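Local structure of metallo-beta-lactamase (Serratia marcescens, 3VQZ) at residues S70-E75 and G149-G154; A173-A178 and A213-V218; T177-D182 and R250-T255. The protein hydrolyses the beta-lactam ring of antibiotics as a class B3 metallo-beta-lactamase, probably with the two zinc ions of its active site. All coordinates share one frame; numbering follows the deposited sequence.

Contact 1: S70-E75 and G149-G154; sequences STHSHE and GHTEGG. With ZN (zinc ion), chain B; NA (sodium ion), chain D; MCR (sulfanylacetic acid), chain F.
His-72 and His-74 meet His-150 around one zinc ion, which all three hold through a ring nitrogen. Along His-72, CB packs against Thr-151, 3.3 Å from its OG1, which is itself hydrogen-bonded to Asn-98. With CG set between the backbone N and the carbonyl carbon (chi1 75°), the ring is carried toward His-150 and the zinc; CD2 passes 3.4 Å from CD2 of His-150, whose edge points at the face of the His-72 ring, the planes at 80°. CE1 comes near the carboxylate O of the sulfanylacetic acid, and ND1, the ring nitrogen turned away from the zinc, is hydrogen-bonded to Asp-174. The tip, NE2, binds zinc at 2.1 Å. His-74 uses ND1 instead, 2.0 Å from the metal, which leaves NE2 for Asp-111; CG2 of Thr-151 lies over this ring's face, 3.9 Å from its centroid. The ligand's sulfur S2 also binds the zinc. Farther along, a sodium ion joins the two loops through Ser-70 O, Thr-71 O and Gly-153 O. Second-shell bonds from Asp-174, Asp-111 and, to His-150 ND1, Thr-177 O probably hold the rings in their rotation. The three histidines form the first zinc site of the metallo-beta-lactamase fold, His-72 and His-74 opening its HxHxDH motif.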
loop_
_atom_site.group_PDB
_atom_site.type_symbol
_atom_site.label_atom_id
_atom_site.label_comp_id
_atom_site.label_asym_id
_atom_site.label_seq_id
_atom_site.Cartn_x
_atom_site.Cartn_y
_atom_site.Cartn_z
ATOM N N SER A 70 -4.524 4.857 2.101
ATOM C CA SER A 70 -4.492 4.418 0.711
ATOM C C SER A 70 -3.156 4.751 0.083
ATOM O O SER A 70 -2.726 5.903 0.133
ATOM C CB SER A 70 -5.610 5.098 -0.082
ATOM O OG SER A 70 -5.481 4.848 -1.476
ATOM N N THR A 71 -2.505 3.739 -0.494
ATOM C CA THR A 71 -1.257 3.918 -1.236
ATOM C C THR A 71 -1.573 4.663 -2.529
ATOM O O THR A 71 -1.203 5.841 -2.689
ATOM C CB THR A 71 -0.551 2.576 -1.537
ATOM O OG1 THR A 71 -1.441 1.664 -2.219
ATOM C CG2 THR A 71 -0.044 1.937 -0.235
ATOM N N HIS A 72 -2.301 3.999 -3.426
ATOM C CA HIS A 72 -2.774 4.634 -4.654
ATOM C C HIS A 72 -4.130 4.131 -5.058
ATOM O O HIS A 72 -4.544 3.020 -4.697
ATOM C CB HIS A 72 -1.742 4.526 -5.783
ATOM C CG HIS A 72 -1.644 3.152 -6.422
ATOM N ND1 HIS A 72 -0.830 2.192 -5.957
ATOM C CD2 HIS A 72 -2.268 2.618 -7.557
ATOM C CE1 HIS A 72 -0.930 1.094 -6.743
ATOM N NE2 HIS A 72 -1.810 1.353 -7.711
ATOM N N SER A 73 -4.836 4.960 -5.819
ATOM C CA SER A 73 -6.246 4.732 -6.128
ATOM C C SER A 73 -6.495 3.970 -7.426
ATOM O O SER A 73 -7.124 4.509 -8.343
ATOM C CB SER A 73 -6.975 6.080 -6.178
ATOM O OG SER A 73 -6.259 6.995 -6.985
ATOM N N HIS A 74 -5.995 2.737 -7.503
ATOM C CA HIS A 74 -6.391 1.789 -8.539
ATOM C C HIS A 74 -7.273 0.757 -7.907
ATOM O O HIS A 74 -7.196 0.533 -6.689
ATOM C CB HIS A 74 -5.187 1.117 -9.187
ATOM C CG HIS A 74 -4.427 2.013 -10.128
ATOM N ND1 HIS A 74 -3.130 1.824 -10.410
ATOM C CD2 HIS A 74 -4.826 3.140 -10.848
ATOM C CE1 HIS A 74 -2.714 2.772 -11.279
ATOM N NE2 HIS A 74 -3.750 3.579 -11.538
ATOM N N GLU A 75 -8.102 0.112 -8.730
ATOM C CA GLU A 75 -9.179 -0.772 -8.255
ATOM C C GLU A 75 -8.694 -1.941 -7.403
ATOM O O GLU A 75 -9.416 -2.409 -6.528
ATOM C CB GLU A 75 -9.992 -1.313 -9.440
ATOM C CG GLU A 75 -9.197 -2.259 -10.346
ATOM C CD GLU A 75 -9.963 -2.729 -11.581
ATOM O OE1 GLU A 75 -11.204 -2.896 -11.508
ATOM O OE2 GLU A 75 -9.312 -2.952 -12.630
ATOM N N GLY A 149 3.748 9.065 -9.571
ATOM C CA GLY A 149 4.246 8.529 -10.843
ATOM C C GLY A 149 3.404 7.382 -11.373
ATOM O O GLY A 149 2.945 7.426 -12.514
ATOM N N HIS A 150 3.226 6.338 -10.564
ATOM C CA HIS A 150 2.319 5.257 -10.911
ATOM C C HIS A 150 0.914 5.802 -10.841
ATOM O O HIS A 150 0.074 5.459 -11.665
ATOM C CB HIS A 150 2.519 4.054 -9.994
ATOM C CG HIS A 150 1.579 2.903 -10.281
ATOM N ND1 HIS A 150 1.782 2.029 -11.294
ATOM C CD2 HIS A 150 0.400 2.509 -9.653
ATOM C CE1 HIS A 150 0.777 1.131 -11.319
ATOM N NE2 HIS A 150 -0.062 1.418 -10.306
ATOM N N THR A 151 0.662 6.658 -9.851
ATOM C CA THR A 151 -0.483 7.579 -9.838
ATOM C C THR A 151 0.082 8.879 -9.300
ATOM O O THR A 151 1.165 8.896 -8.718
ATOM C CB THR A 151 -1.621 7.157 -8.884
ATOM O OG1 THR A 151 -1.154 7.222 -7.527
ATOM C CG2 THR A 151 -2.115 5.764 -9.189
ATOM N N GLU A 152 -0.665 9.960 -9.483
ATOM C CA GLU A 152 -0.248 11.281 -9.062
ATOM C C GLU A 152 -0.299 11.458 -7.540
ATOM O O GLU A 152 0.472 12.244 -6.972
ATOM C CB GLU A 152 -1.145 12.321 -9.750
ATOM C CG GLU A 152 -0.443 13.632 -10.072
ATOM C CD GLU A 152 -1.420 14.754 -10.429
ATOM O OE1 GLU A 152 -2.470 14.466 -11.054
ATOM O OE2 GLU A 152 -1.139 15.920 -10.060
ATOM N N GLY A 153 -1.190 10.726 -6.870
ATOM C CA GLY A 153 -1.350 10.903 -5.423
ATOM C C GLY A 153 -0.801 9.765 -4.577
ATOM O O GLY A 153 -1.187 9.614 -3.412
ATOM N N GLY A 154 0.076 8.951 -5.176
ATOM C CA GLY A 154 0.678 7.798 -4.513
ATOM C C GLY A 154 1.385 8.183 -3.221
ATOM O O GLY A 154 2.160 9.146 -3.196
HETATM ZN ZN ZN B . -1.791 0.525 -9.639
HETATM NA NA NA D . -2.523 7.855 -1.496
HETATM O OXT MCR F . 1.933 -2.073 -9.919
HETATM C C MCR F . 0.718 -1.869 -9.654
HETATM O O MCR F . 0.338 -1.418 -8.546
HETATM C CA MCR F . -0.311 -2.204 -10.722
HETATM S S2 MCR F . -1.949 -1.558 -10.258
HETATM O O HOH W 1 -4.578 6.956 -3.050
#

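Contact 2: A173-A178 and A213-V218; sequences ADSLTA and AAHPEV. With ZN (zinc ion), chain C; MCR (sulfanylacetic acid), chain F.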
loop_
_atom_site.group_PDB
_atom_site.type_symbol
_atom_site.label_atom_id
_atom_site.label_comp_id
_atom_site.label_asym_id
_atom_site.label_seq_id
_atom_site.Cartn_x
_atom_site.Cartn_y
_atom_site.Cartn_z
ATOM N N ALA A 173 5.260 0.007 0.914
ATOM C CA ALA A 173 5.737 0.649 -0.302
ATOM C C ALA A 173 4.666 0.669 -1.390
ATOM O O ALA A 173 4.205 -0.380 -1.858
ATOM C CB ALA A 173 7.006 -0.031 -0.798
ATOM N N ASP A 174 4.274 1.875 -1.788
ATOM C CA ASP A 174 3.421 2.047 -2.955
ATOM C C ASP A 174 4.158 1.563 -4.223
ATOM O O ASP A 174 5.407 1.461 -4.243
ATOM C CB ASP A 174 3.021 3.516 -3.071
ATOM C CG ASP A 174 1.910 3.753 -4.078
ATOM O OD1 ASP A 174 1.121 2.822 -4.376
ATOM O OD2 ASP A 174 1.826 4.895 -4.569
ATOM N N SER A 175 3.389 1.254 -5.261
ATOM C CA SER A 175 3.941 0.813 -6.553
ATOM C C SER A 175 4.719 1.901 -7.274
ATOM O O SER A 175 4.287 3.059 -7.345
ATOM C CB SER A 175 2.827 0.334 -7.472
ATOM O OG SER A 175 2.054 -0.634 -6.807
ATOM N N LEU A 176 5.862 1.502 -7.819
ATOM C CA LEU A 176 6.735 2.400 -8.556
ATOM C C LEU A 176 6.838 1.914 -10.005
ATOM O O LEU A 176 7.871 2.083 -10.659
ATOM C CB LEU A 176 8.124 2.429 -7.894
ATOM C CG LEU A 176 8.181 2.800 -6.408
ATOM C CD1 LEU A 176 9.619 2.712 -5.893
ATOM C CD2 LEU A 176 7.594 4.192 -6.171
ATOM N N THR A 177 5.752 1.318 -10.488
ATOM C CA THR A 177 5.739 0.603 -11.763
ATOM C C THR A 177 5.215 1.449 -12.931
ATOM O O THR A 177 4.116 2.028 -12.869
ATOM C CB THR A 177 4.879 -0.667 -11.668
ATOM O OG1 THR A 177 3.606 -0.326 -11.094
ATOM C CG2 THR A 177 5.579 -1.721 -10.799
ATOM N N ALA A 178 6.016 1.512 -13.987
ATOM C CA ALA A 178 5.596 2.138 -15.234
ATOM C C ALA A 178 4.755 1.134 -16.025
ATOM O O ALA A 178 5.228 0.549 -17.004
ATOM C CB ALA A 178 6.812 2.584 -16.041
ATOM N N ALA A 213 5.323 -4.555 0.008
ATOM C CA ALA A 213 4.978 -3.936 -1.266
ATOM C C ALA A 213 3.490 -4.129 -1.530
ATOM O O ALA A 213 2.919 -5.204 -1.226
ATOM C CB ALA A 213 5.828 -4.502 -2.393
ATOM N N ALA A 214 2.856 -3.072 -2.041
ATOM C CA ALA A 214 1.423 -3.093 -2.339
ATOM C C ALA A 214 1.063 -4.354 -3.131
ATOM O O ALA A 214 0.065 -5.014 -2.819
ATOM C CB ALA A 214 1.006 -1.821 -3.074
ATOM N N HIS A 215 1.897 -4.709 -4.119
ATOM C CA HIS A 215 1.882 -6.069 -4.693
ATOM C C HIS A 215 2.882 -6.930 -3.954
ATOM O O HIS A 215 4.068 -6.836 -4.212
ATOM C CB HIS A 215 2.120 -6.068 -6.215
ATOM C CG HIS A 215 0.924 -5.577 -7.012
ATOM N ND1 HIS A 215 0.014 -6.423 -7.566
ATOM C CD2 HIS A 215 0.486 -4.280 -7.307
ATOM C CE1 HIS A 215 -0.958 -5.702 -8.183
ATOM N NE2 HIS A 215 -0.668 -4.389 -8.024
ATOM N N PRO A 216 2.404 -7.786 -3.022
ATOM C CA PRO A 216 3.245 -8.444 -2.016
ATOM C C PRO A 216 4.452 -9.194 -2.573
ATOM O O PRO A 216 5.505 -9.172 -1.949
ATOM C CB PRO A 216 2.268 -9.396 -1.305
ATOM C CG PRO A 216 1.162 -9.609 -2.278
ATOM C CD PRO A 216 1.010 -8.267 -2.935
ATOM N N GLU A 217 4.320 -9.804 -3.751
ATOM C CA GLU A 217 5.440 -10.553 -4.365
ATOM C C GLU A 217 6.613 -9.654 -4.809
ATOM O O GLU A 217 7.716 -10.143 -5.073
ATOM C CB GLU A 217 4.946 -11.453 -5.519
ATOM C CG GLU A 217 4.562 -10.726 -6.815
ATOM C CD GLU A 217 3.236 -9.960 -6.758
ATOM O OE1 GLU A 217 2.441 -10.128 -5.814
ATOM O OE2 GLU A 217 2.976 -9.170 -7.683
ATOM N N VAL A 218 6.378 -8.343 -4.871
ATOM C CA VAL A 218 7.434 -7.417 -5.247
ATOM C C VAL A 218 8.574 -7.435 -4.206
ATOM O O VAL A 218 9.721 -7.118 -4.533
ATOM C CB VAL A 218 6.886 -5.996 -5.514
ATOM C CG1 VAL A 218 8.017 -5.002 -5.736
ATOM C CG2 VAL A 218 5.946 -6.010 -6.730
HETATM ZN ZN ZN C . -1.855 -2.771 -8.198
HETATM O OXT MCR F . 1.933 -2.073 -9.919
HETATM C C MCR F . 0.718 -1.869 -9.654
HETATM O O MCR F . 0.338 -1.418 -8.546
HETATM C CA MCR F . -0.311 -2.204 -10.722
HETATM S S2 MCR F . -1.949 -1.558 -10.258
HETATM O O HOH W 2 3.764 -2.789 -5.623
#
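Ser-175 OG lies beside its own backbone N, opposite the carbonyl carbon (chi1 -53°), and the ring of His-215 leaves its main chain in the same sense (chi1 -74°); the two side chains come within 4.0 Å, OG to CD2, with the hydroxyl at the ring edge. Both reach one carboxylate oxygen of the sulfanylacetic acid: Ser-175 OG donates to its O at 2.6 Å, while His-215 CD2 approaches the same O at 3.1 Å. The other oxygen, OXT, accepts from Thr-177 OG1 at 2.7 Å, so two hydroxyls of one loop grip both ends of the carboxylate. NE2 of His-215 binds the second zinc at 2.0 Å, and the sulfur S2 of the sulfanylacetic acid binds it too; Asp-76 and His-77 complete the site. A water bridges the two loops, donating to Ser-175 OG and accepting from the backbone N of His-215. At the strand ends, Ala-214 N donates to Ala-173 O at 3.0 Å and 158°, next to the parallel bridge of Ala-173 with Ala-213. The contact therefore begins where strands 166-173 and 210-213 end side by side, and its loops run on toward helices 190-204 and 221-231, with Leu-176 packed against helices 190-204 and 241-260.

Contact 3: T177-D182 and R250-T255; sequences TAVSAD and RKRLET. With MCR (sulfanylacetic acid), chain F.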
loop_
_atom_site.group_PDB
_atom_site.type_symbol
_atom_site.label_atom_id
_atom_site.label_comp_id
_atom_site.label_asym_id
_atom_site.label_seq_id
_atom_site.Cartn_x
_atom_site.Cartn_y
_atom_site.Cartn_z
ATOM N N THR A 177 5.752 1.318 -10.488
ATOM C CA THR A 177 5.739 0.603 -11.763
ATOM C C THR A 177 5.215 1.449 -12.931
ATOM O O THR A 177 4.116 2.028 -12.869
ATOM C CB THR A 177 4.879 -0.667 -11.668
ATOM O OG1 THR A 177 3.606 -0.326 -11.094
ATOM C CG2 THR A 177 5.579 -1.721 -10.799
ATOM N N ALA A 178 6.016 1.512 -13.987
ATOM C CA ALA A 178 5.596 2.138 -15.234
ATOM C C ALA A 178 4.755 1.134 -16.025
ATOM O O ALA A 178 5.228 0.549 -17.004
ATOM C CB ALA A 178 6.812 2.584 -16.041
ATOM N N VAL A 179 3.535 0.906 -15.544
ATOM C CA VAL A 179 2.524 0.103 -16.230
ATOM C C VAL A 179 1.257 0.950 -16.348
ATOM O O VAL A 179 1.035 1.858 -15.542
ATOM C CB VAL A 179 2.210 -1.254 -15.517
ATOM C CG1 VAL A 179 3.449 -2.123 -15.442
ATOM C CG2 VAL A 179 1.615 -1.062 -14.121
ATOM N N SER A 180 0.435 0.653 -17.351
ATOM C CA SER A 180 -0.729 1.476 -17.667
ATOM C C SER A 180 -1.775 0.692 -18.463
ATOM O O SER A 180 -1.642 -0.506 -18.666
ATOM C CB SER A 180 -0.267 2.644 -18.530
ATOM O OG SER A 180 0.221 2.146 -19.759
ATOM N N ALA A 181 -2.802 1.389 -18.939
ATOM C CA ALA A 181 -3.643 0.862 -20.013
ATOM C C ALA A 181 -2.784 0.695 -21.271
ATOM O O ALA A 181 -1.799 1.416 -21.453
ATOM C CB ALA A 181 -4.814 1.793 -20.273
ATOM N N ASP A 182 -3.145 -0.270 -22.114
ATOM C CA ASP A 182 -2.429 -0.560 -23.368
ATOM C C ASP A 182 -2.196 0.647 -24.288
ATOM O O ASP A 182 -1.193 0.708 -24.994
ATOM C CB ASP A 182 -3.149 -1.667 -24.145
ATOM C CG ASP A 182 -3.090 -3.017 -23.435
ATOM O OD1 ASP A 182 -1.977 -3.458 -23.065
ATOM O OD2 ASP A 182 -4.154 -3.645 -23.256
ATOM N N ARG A 250 13.115 1.372 -11.646
ATOM C CA ARG A 250 13.999 2.068 -12.566
ATOM C C ARG A 250 14.229 1.261 -13.837
ATOM O O ARG A 250 13.989 1.763 -14.938
ATOM C CB ARG A 250 15.333 2.408 -11.891
ATOM C CG ARG A 250 16.161 3.422 -12.662
ATOM C CD ARG A 250 17.388 3.876 -11.878
ATOM N NE ARG A 250 17.064 4.874 -10.855
ATOM C CZ ARG A 250 17.231 4.704 -9.546
ATOM N NH1 ARG A 250 17.731 3.572 -9.074
ATOM N NH2 ARG A 250 16.916 5.679 -8.706
ATOM N N LYS A 251 14.664 0.011 -13.683
ATOM C CA LYS A 251 14.892 -0.874 -14.828
ATOM C C LYS A 251 13.604 -1.081 -15.630
ATOM O O LYS A 251 13.624 -1.027 -16.866
ATOM C CB LYS A 251 15.525 -2.195 -14.375
ATOM C CG LYS A 251 14.842 -3.456 -14.884
ATOM C CD LYS A 251 15.677 -4.223 -15.888
ATOM C CE LYS A 251 16.552 -5.240 -15.172
ATOM N NZ LYS A 251 17.115 -6.248 -16.110
ATOM N N ARG A 252 12.484 -1.273 -14.934
ATOM C CA ARG A 252 11.197 -1.415 -15.611
ATOM C C ARG A 252 10.800 -0.179 -16.444
ATOM O O ARG A 252 10.313 -0.319 -17.559
ATOM C CB ARG A 252 10.091 -1.802 -14.630
ATOM C CG ARG A 252 8.734 -1.964 -15.284
ATOM C CD ARG A 252 7.614 -2.006 -14.257
ATOM N NE ARG A 252 7.423 -3.332 -13.656
ATOM C CZ ARG A 252 7.028 -4.415 -14.326
ATOM N NH1 ARG A 252 6.804 -4.362 -15.639
ATOM N NH2 ARG A 252 6.861 -5.562 -13.681
ATOM N N LEU A 253 11.017 1.020 -15.910
ATOM C CA LEU A 253 10.721 2.254 -16.647
ATOM C C LEU A 253 11.570 2.386 -17.916
ATOM O O LEU A 253 11.045 2.751 -18.977
ATOM C CB LEU A 253 10.926 3.486 -15.772
ATOM C CG LEU A 253 10.798 4.873 -16.433
ATOM C CD1 LEU A 253 9.386 5.167 -16.937
ATOM C CD2 LEU A 253 11.239 5.951 -15.456
ATOM N N GLU A 254 12.871 2.101 -17.808
ATOM C CA GLU A 254 13.754 2.183 -18.979
ATOM C C GLU A 254 13.266 1.220 -20.070
ATOM O O GLU A 254 13.213 1.585 -21.243
ATOM C CB GLU A 254 15.230 1.931 -18.631
ATOM C CG GLU A 254 15.802 2.734 -17.453
ATOM C CD GLU A 254 15.689 4.265 -17.556
ATOM O OE1 GLU A 254 15.187 4.816 -18.568
ATOM O OE2 GLU A 254 16.109 4.938 -16.584
ATOM N N THR A 255 12.881 0.011 -19.661
ATOM C CA THR A 255 12.312 -0.994 -20.563
ATOM C C THR A 255 11.023 -0.508 -21.233
ATOM O O THR A 255 10.871 -0.617 -22.445
ATOM C CB THR A 255 12.069 -2.322 -19.815
ATOM O OG1 THR A 255 13.320 -2.811 -19.318
ATOM C CG2 THR A 255 11.426 -3.378 -20.718
HETATM O OXT MCR F . 1.933 -2.073 -9.919
HETATM C C MCR F . 0.718 -1.869 -9.654
HETATM O O MCR F . 0.338 -1.418 -8.546
HETATM C CA MCR F . -0.311 -2.204 -10.722
HETATM S S2 MCR F . -1.949 -1.558 -10.258
HETATM O O HOH W 3 6.144 -1.935 -17.468
#
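Ala-178 and Leu-253 pack where the active-site loop after strand 166-173 meets the long C-terminal helix 241-260 of the metallo-beta-lactamase fold. Ala-178, at the centre of an inverse gamma turn, points its methyl at the helix. Its CB lies 3.8 Å from CD1 of Leu-253 and 4.0 Å from that residue's CA, close to the helix backbone itself. Both side chains are buried, and helix 190-204 closes this part through Leu-196 and Phe-200.

The other half is looser and borders solvent. Arg-252 leaves the helix with CG anti to its backbone N (chi1 180°), and a bend at chi3 (-83°) lays the guanidinium beside the loop. The arginine runs alongside Thr-177, pointing the same way, with NE 3.8 Å from CG2 of the threonine; this methyl is the branch of Thr-177 that meets Arg-252. Val-179 crosses at a slant and sets CG1 over one face of the guanidinium, 4.0 Å from NH1. No direct hydrogen bond joins the segments here; the arginine's long chain meets the loop by van der Waals contact, apolar carbons lying against its charged end. One water bridges the solvent side: it donates to Ala-178 O at 2.7 Å and accepts from Arg-252 NH1 at 3.1 Å.

How the contacts relate
Contact 1 closes along the chain before contacts 2 and 3 open; the latter two start from one loop and share Thr-177 and Ala-178. Centres lie about 11 Å apart for contacts 1 and 2, about 12 Å for 2 and 3, and about 15 Å for 1 and 3. Contact 1 joins a loop after strand 65-69 of the seven-stranded sheet to one between strands 140-146 and 155-163 of the five-stranded sheet, which also leads into contact 2. All three touch the bound ligand. The loop after strand 166-173, which supplies second-shell residues and carboxylate-binding hydroxyls, runs from beside both zinc sites to helix 241-260; the metal ligands come from other parts of the chain.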